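PDB 3M7N: exosome complex component Rrp41, which probably degrades RNA from the 3' end as the catalytic subunit of the archaeal exosome and probably can also add heteromeric RNA tails. Local coordinates for residues E[21-27]-E[170-176]; E[47-52]-E[134-140]. The protein carries 1 engineered substitution. One frame throughout, in Å; residues are numbered along the deposited sequence.

Contacts 1 and 2 illustrate how sequence-distant segments are drawn together around one part of an RNase PH fold. Along the chain the order is 21-27, 47-52, 134-140 and 170-176, so the pair forming contact 2 falls between the two halves of contact 1. Their centres are 14 Å apart, and they meet where R27 NH1 lies 2.9 Å from A134 O, a probable hydrogen bond. Contact 2 sets the start of helix 136-150 against the five-stranded mixed sheet, close to bound RNA; contact 1 sets the 21-27 loop against strand 170-173, outermost in the chain's four-stranded antiparallel sheet. R27 of contact 1 thus reaches both D174, just after that strand, and A134, just before the helix.

Contact 1. Residues E[21-27]-E[170-176]; sequences RKFDELR and QLVLDPM
R27 meets the carboxylate of D174 with three of its own N-H groups, those of NE, NH1 and the backbone N. The aspartate has a positive phi (62°) and turns the chain out of strand 170-173. R27 approaches side-on, NE donating to D174 OD1 at 2.9 Å while NH1 reaches OD2 through a more bent bond. Guanidinium and carboxylate planes stand 67° apart, so both nitrogens meet their oxygens from above the carboxylate plane. The anti lone pair of D174 OD1 goes instead to the backbone N of R27, 3.0 Å away; together the three bonds fix the rotation of the carboxylate.

R21 joins as a second salt-bridge partner of D174: between R21 NH1 and D174 OD1 only charge acts, without an N-H directed at the oxygen. Bent at chi2 and chi3, R21 turns the edge of its guanidinium to the carbonyl of D174. The bond from NH1 to D174 O is nearly straight, although its modelled length of 2.5 Å is doubtful. CG of R27 sits over the centre of the R21 guanidinium, and P175 O over that of R27.

Farther along, F23 O accepts L173 N at 2.7 Å and also touches the CA of V172. L173 turns its CG away from its own backbone N (chi1 179°) and reaches toward the type I turn K22-E25, its CD2 lying 3.4 Å from D24 O and 3.8 Å from L26 CD2.

Strand 170-173 pairs on one edge with strand 158-167, V172 bonding to G165, and meets the 21-27 loop through L173 N. Helix 212-248 packs against that loop, L26 resting on Q228 and I229 and D24 forming a salt bridge with K224, while R27 and D174 both touch M47 of strand 41-47.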
loop_
_atom_site.group_PDB
_atom_site.type_symbol
_atom_site.label_atom_id
_atom_site.label_comp_id
_atom_site.label_asym_id
_atom_site.label_seq_id
_atom_site.Cartn_x
_atom_site.Cartn_y
_atom_site.Cartn_z
ATOM N N ARG E 21 -46.277 5.283 14.583
ATOM C CA ARG E 21 -46.238 6.637 14.043
ATOM C C ARG E 21 -47.096 6.853 12.803
ATOM O O ARG E 21 -47.612 5.903 12.194
ATOM C CB ARG E 21 -44.799 7.125 13.825
ATOM C CG ARG E 21 -43.877 6.122 13.217
ATOM C CD ARG E 21 -42.469 6.306 13.739
ATOM N NE ARG E 21 -41.655 7.087 12.824
ATOM C CZ ARG E 21 -40.874 6.579 11.872
ATOM N NH1 ARG E 21 -40.186 7.410 11.109
ATOM N NH2 ARG E 21 -40.767 5.267 11.676
ATOM N N LYS E 22 -47.271 8.124 12.462
ATOM C CA LYS E 22 -48.014 8.498 11.272
ATOM C C LYS E 22 -47.068 8.642 10.076
ATOM O O LYS E 22 -45.852 8.697 10.236
ATOM C CB LYS E 22 -48.789 9.810 11.494
ATOM C CG LYS E 22 -50.097 9.670 12.286
ATOM C CD LYS E 22 -49.887 9.794 13.793
ATOM C CE LYS E 22 -51.220 9.868 14.561
ATOM N NZ LYS E 22 -51.040 9.930 16.055
ATOM N N PHE E 23 -47.648 8.724 8.886
ATOM C CA PHE E 23 -46.885 8.811 7.663
ATOM C C PHE E 23 -45.861 9.949 7.708
ATOM O O PHE E 23 -44.787 9.835 7.118
ATOM C CB PHE E 23 -47.822 8.950 6.453
ATOM C CG PHE E 23 -48.300 10.358 6.204
ATOM C CD1 PHE E 23 -49.486 10.823 6.791
ATOM C CD2 PHE E 23 -47.578 11.216 5.368
ATOM C CE1 PHE E 23 -49.937 12.127 6.565
ATOM C CE2 PHE E 23 -48.019 12.517 5.127
ATOM C CZ PHE E 23 -49.203 12.979 5.729
ATOM N N ASP E 24 -46.176 11.031 8.415
ATOM C CA ASP E 24 -45.289 12.194 8.426
ATOM C C ASP E 24 -44.543 12.439 9.752
ATOM O O ASP E 24 -44.087 13.547 10.014
ATOM C CB ASP E 24 -46.061 13.448 8.021
ATOM C CG ASP E 24 -47.162 13.820 9.023
ATOM O OD1 ASP E 24 -47.406 13.050 9.986
ATOM O OD2 ASP E 24 -47.778 14.901 8.839
ATOM N N GLU E 25 -44.412 11.409 10.575
ATOM C CA GLU E 25 -43.711 11.543 11.850
ATOM C C GLU E 25 -42.292 10.944 11.872
ATOM O O GLU E 25 -42.081 9.814 11.429
ATOM C CB GLU E 25 -44.538 10.904 12.968
ATOM C CG GLU E 25 -45.923 11.519 13.127
ATOM C CD GLU E 25 -46.731 10.830 14.206
ATOM O OE1 GLU E 25 -47.789 11.385 14.602
ATOM O OE2 GLU E 25 -46.301 9.741 14.664
ATOM N N LEU E 26 -41.340 11.707 12.409
ATOM C CA LEU E 26 -39.970 11.235 12.633
ATOM C C LEU E 26 -39.898 10.258 13.790
ATOM O O LEU E 26 -40.744 10.284 14.689
ATOM C CB LEU E 26 -39.030 12.405 12.965
ATOM C CG LEU E 26 -38.798 13.467 11.895
ATOM C CD1 LEU E 26 -38.150 14.697 12.507
ATOM C CD2 LEU E 26 -37.963 12.902 10.751
ATOM N N ARG E 27 -38.857 9.427 13.777
ATOM C CA ARG E 27 -38.519 8.592 14.929
ATOM C C ARG E 27 -37.926 9.484 16.012
ATOM O O ARG E 27 -37.425 10.562 15.707
ATOM C CB ARG E 27 -37.522 7.499 14.527
ATOM C CG ARG E 27 -38.123 6.343 13.702
ATOM C CD ARG E 27 -37.022 5.395 13.188
ATOM N NE ARG E 27 -36.055 6.079 12.328
ATOM C CZ ARG E 27 -35.039 5.489 11.692
ATOM N NH1 ARG E 27 -34.243 6.219 10.922
ATOM N NH2 ARG E 27 -34.821 4.178 11.807
ATOM N N GLN E 170 -47.861 3.925 0.310
ATOM C CA GLN E 170 -47.891 5.228 0.964
ATOM C C GLN E 170 -46.488 5.744 1.284
ATOM O O GLN E 170 -45.650 5.001 1.786
ATOM C CB GLN E 170 -48.730 5.144 2.241
ATOM C CG GLN E 170 -48.355 6.179 3.303
ATOM C CD GLN E 170 -49.232 7.428 3.267
ATOM O OE1 GLN E 170 -48.838 8.477 2.728
ATOM N NE2 GLN E 170 -50.428 7.321 3.848
ATOM N N LEU E 171 -46.241 7.014 0.976
ATOM C CA LEU E 171 -44.996 7.673 1.359
ATOM C C LEU E 171 -44.921 7.795 2.879
ATOM O O LEU E 171 -45.894 8.180 3.537
ATOM C CB LEU E 171 -44.888 9.062 0.727
ATOM C CG LEU E 171 -44.075 9.238 -0.560
ATOM C CD1 LEU E 171 -43.976 7.964 -1.382
ATOM C CD2 LEU E 171 -44.649 10.366 -1.391
ATOM N N VAL E 172 -43.774 7.456 3.452
ATOM C CA VAL E 172 -43.615 7.653 4.882
ATOM C C VAL E 172 -42.314 8.370 5.150
ATOM O O VAL E 172 -41.353 8.218 4.401
ATOM C CB VAL E 172 -43.694 6.336 5.645
ATOM C CG1 VAL E 172 -45.072 5.692 5.439
ATOM C CG2 VAL E 172 -42.594 5.392 5.189
ATOM N N LEU E 173 -42.289 9.161 6.215
ATOM C CA LEU E 173 -41.100 9.908 6.588
ATOM C C LEU E 173 -40.210 9.068 7.491
ATOM O O LEU E 173 -40.706 8.474 8.440
ATOM C CB LEU E 173 -41.516 11.172 7.324
ATOM C CG LEU E 173 -40.405 12.091 7.821
ATOM C CD1 LEU E 173 -39.543 12.597 6.673
ATOM C CD2 LEU E 173 -41.047 13.243 8.589
ATOM N N ASP E 174 -38.910 8.999 7.187
ATOM C CA ASP E 174 -37.930 8.383 8.096
ATOM C C ASP E 174 -38.199 6.909 8.335
ATOM O O ASP E 174 -38.484 6.499 9.453
ATOM C CB ASP E 174 -37.947 9.114 9.441
ATOM C CG ASP E 174 -36.792 8.719 10.356
ATOM O OD1 ASP E 174 -37.016 8.668 11.582
ATOM O OD2 ASP E 174 -35.663 8.461 9.865
ATOM N N PRO E 175 -38.075 6.092 7.295
ATOM C CA PRO E 175 -38.450 4.681 7.470
ATOM C C PRO E 175 -37.647 3.949 8.559
ATOM O O PRO E 175 -36.506 4.311 8.875
ATOM C CB PRO E 175 -38.170 4.054 6.093
ATOM C CG PRO E 175 -37.860 5.214 5.164
ATOM C CD PRO E 175 -37.407 6.352 6.011
ATOM N N MET E 176 -38.271 2.917 9.117
ATOM C CA MET E 176 -37.659 2.033 10.102
ATOM C C MET E 176 -37.263 0.763 9.352
ATOM O O MET E 176 -37.607 0.588 8.181
ATOM C CB MET E 176 -38.689 1.660 11.183
ATOM C CG MET E 176 -39.684 0.577 10.706
ATOM S SD MET E 176 -41.201 0.402 11.661
ATOM C CE MET E 176 -40.537 0.164 13.316
#

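Contact 2. Residues E[47-52]-E[134-140]; sequences MGKNKV and AGSRTAC. With nucleotides of chain L.
N50 faces the start of helix 136-150 with its amide, and A139 and V52 complete the packing beside it. ND2 of N50 donates to A134 O at 2.8 Å in a nearly straight bond; the oxygen lies in the plane of the amide, though ND2 stands above the carbonyl plane of A134. The second proton of ND2 goes to M47 O, which also receives the backbone N of N50 and so closes the type II' turn 47-50. Because N50 OD1 accepts from the backbone N of D133, the buried amide is held at both ends and its rotation is fixed, with OD1 lying 3.2 Å from S136 CB.

The methyl of A139 points toward the strand, where V52, M47 and N50 CB pack against it. V52 CG1 lies 4.0 Å from A139 CB, and the same CG1 is 3.8 Å from C140 SG. M47 lies stretched out (chi1 -179°) and runs its SD to within 3.7 Å of A139 CA. Its terminal CE approaches T138 OG1, a hydroxyl already committed to a lone pair of G135 O in the first turn of the helix.

S136 and R137 border the RNA: S136 OG, bonded to Y79 OH, lies 3.2 Å from O3' of C6 of chain L, and R137, whose NH1 bonds Q205, brings NH2 edge-on to 3.1 Å from OP2 of that nucleotide. The helix start thus has the strand packed on it and the nucleotide near S136 and R137.

The axes of strand 50-52 and helix 136-140 come as close as 8.6 Å, with 38° between their directions. In the mixed sheet strand 50-60 lies between 41-47 and 122-129, where C140 rests on V127 and V129, while M47 and T138 reach V162 and S161 of strand 158-167.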
loop_
_atom_site.group_PDB
_atom_site.type_symbol
_atom_site.label_atom_id
_atom_site.label_comp_id
_atom_site.label_asym_id
_atom_site.label_seq_id
_atom_site.Cartn_x
_atom_site.Cartn_y
_atom_site.Cartn_z
ATOM N N MET E 47 -31.378 8.305 16.435
ATOM C CA MET E 47 -32.402 8.542 15.444
ATOM C C MET E 47 -33.101 7.220 15.290
ATOM O O MET E 47 -32.625 6.337 14.572
ATOM C CB MET E 47 -31.752 8.962 14.138
ATOM C CG MET E 47 -32.687 9.274 13.016
ATOM S SD MET E 47 -31.807 10.111 11.693
ATOM C CE MET E 47 -33.161 10.851 10.767
ATOM N N GLY E 48 -34.220 7.068 15.987
ATOM C CA GLY E 48 -34.831 5.760 16.115
ATOM C C GLY E 48 -33.849 4.849 16.839
ATOM O O GLY E 48 -33.257 5.232 17.849
ATOM N N LYS E 49 -33.656 3.648 16.314
ATOM C CA LYS E 49 -32.734 2.714 16.931
ATOM C C LYS E 49 -31.299 2.939 16.501
ATOM O O LYS E 49 -30.397 2.265 16.998
ATOM C CB LYS E 49 -33.140 1.276 16.633
ATOM C CG LYS E 49 -34.414 0.857 17.314
ATOM C CD LYS E 49 -34.723 -0.605 17.030
ATOM C CE LYS E 49 -36.150 -0.940 17.449
ATOM N NZ LYS E 49 -36.539 -0.183 18.682
ATOM N N ASN E 50 -31.079 3.875 15.581
ATOM C CA ASN E 50 -29.718 4.197 15.166
ATOM C C ASN E 50 -29.001 4.844 16.312
ATOM O O ASN E 50 -29.560 5.711 16.978
ATOM C CB ASN E 50 -29.692 5.168 13.982
ATOM C CG ASN E 50 -30.094 4.510 12.678
ATOM O OD1 ASN E 50 -29.392 3.627 12.174
ATOM N ND2 ASN E 50 -31.238 4.933 12.122
ATOM N N LYS E 51 -27.762 4.430 16.551
ATOM C CA LYS E 51 -26.916 5.146 17.507
ATOM C C LYS E 51 -25.570 5.383 16.878
ATOM O O LYS E 51 -24.835 4.442 16.612
ATOM C CB LYS E 51 -26.747 4.360 18.802
ATOM C CG LYS E 51 -28.044 4.043 19.496
ATOM C CD LYS E 51 -27.803 3.659 20.950
ATOM C CE LYS E 51 -29.086 3.134 21.577
ATOM N NZ LYS E 51 -28.824 2.744 22.972
ATOM N N VAL E 52 -25.243 6.644 16.642
ATOM C CA VAL E 52 -24.041 6.959 15.902
ATOM C C VAL E 52 -23.233 7.992 16.637
ATOM O O VAL E 52 -23.759 8.743 17.460
ATOM C CB VAL E 52 -24.373 7.520 14.498
ATOM C CG1 VAL E 52 -25.366 6.623 13.792
ATOM C CG2 VAL E 52 -24.915 8.927 14.599
ATOM N N ALA E 134 -32.599 1.386 9.972
ATOM C CA ALA E 134 -32.813 2.044 8.693
ATOM C C ALA E 134 -32.387 3.499 8.816
ATOM O O ALA E 134 -32.570 4.111 9.857
ATOM C CB ALA E 134 -34.279 1.936 8.269
ATOM N N GLY E 135 -31.803 4.045 7.758
ATOM C CA GLY E 135 -31.442 5.442 7.736
ATOM C C GLY E 135 -30.127 5.814 8.404
ATOM O O GLY E 135 -29.852 7.013 8.565
ATOM N N SER E 136 -29.307 4.829 8.783
ATOM C CA SER E 136 -28.042 5.138 9.476
ATOM C C SER E 136 -27.173 6.152 8.734
ATOM O O SER E 136 -26.478 6.956 9.358
ATOM C CB SER E 136 -27.220 3.883 9.806
ATOM O OG SER E 136 -26.783 3.196 8.649
ATOM N N ARG E 137 -27.231 6.151 7.409
ATOM C CA ARG E 137 -26.459 7.147 6.668
ATOM C C ARG E 137 -26.983 8.574 6.907
ATOM O O ARG E 137 -26.206 9.526 6.957
ATOM C CB ARG E 137 -26.365 6.804 5.177
ATOM C CG ARG E 137 -27.377 7.500 4.293
ATOM C CD ARG E 137 -27.331 6.925 2.889
ATOM N NE ARG E 137 -27.422 5.467 2.929
ATOM C CZ ARG E 137 -27.246 4.682 1.871
ATOM N NH1 ARG E 137 -26.983 5.215 0.685
ATOM N NH2 ARG E 137 -27.342 3.369 1.993
ATOM N N THR E 138 -28.300 8.716 7.078
ATOM C CA THR E 138 -28.893 10.031 7.365
ATOM C C THR E 138 -28.545 10.466 8.801
ATOM O O THR E 138 -28.132 11.602 9.030
ATOM C CB THR E 138 -30.433 10.072 7.091
ATOM O OG1 THR E 138 -31.150 9.314 8.078
ATOM C CG2 THR E 138 -30.752 9.513 5.714
ATOM N N ALA E 139 -28.670 9.539 9.747
ATOM C CA ALA E 139 -28.186 9.765 11.104
ATOM C C ALA E 139 -26.739 10.277 11.137
ATOM O O ALA E 139 -26.447 11.309 11.775
ATOM C CB ALA E 139 -28.335 8.522 11.932
ATOM N N CYS E 140 -25.836 9.599 10.425
ATOM C CA CYS E 140 -24.425 10.032 10.414
ATOM C C CYS E 140 -24.263 11.409 9.821
ATOM O O CYS E 140 -23.506 12.232 10.334
ATOM C CB CYS E 140 -23.527 9.018 9.687
ATOM S SG CYS E 140 -23.545 7.408 10.520
ATOM P P C L 6 -29.443 0.618 3.385
ATOM O OP1 C L 6 -30.166 1.913 3.402
ATOM O OP2 C L 6 -28.292 0.450 2.464
ATOM O "O5'" C L 6 -28.996 0.247 4.885
ATOM C "C5'" C L 6 -29.977 0.345 5.920
ATOM C "C4'" C L 6 -29.777 -0.666 7.035
ATOM O "O4'" C L 6 -29.549 -2.002 6.518
ATOM C "C3'" C L 6 -28.560 -0.467 7.922
ATOM O "O3'" C L 6 -28.719 0.688 8.743
ATOM C "C2'" C L 6 -28.636 -1.776 8.699
ATOM O "O2'" C L 6 -29.672 -1.799 9.672
ATOM C "C1'" C L 6 -28.950 -2.754 7.563
ATOM N N1 C L 6 -27.717 -3.435 7.082
ATOM C C2 C L 6 -27.248 -4.534 7.804
ATOM O O2 C L 6 -27.879 -4.908 8.801
ATOM N N3 C L 6 -26.122 -5.161 7.387
ATOM C C4 C L 6 -25.476 -4.725 6.301
ATOM N N4 C L 6 -24.366 -5.384 5.933
ATOM C C5 C L 6 -25.946 -3.599 5.554
ATOM C C6 C L 6 -27.057 -2.987 5.976
#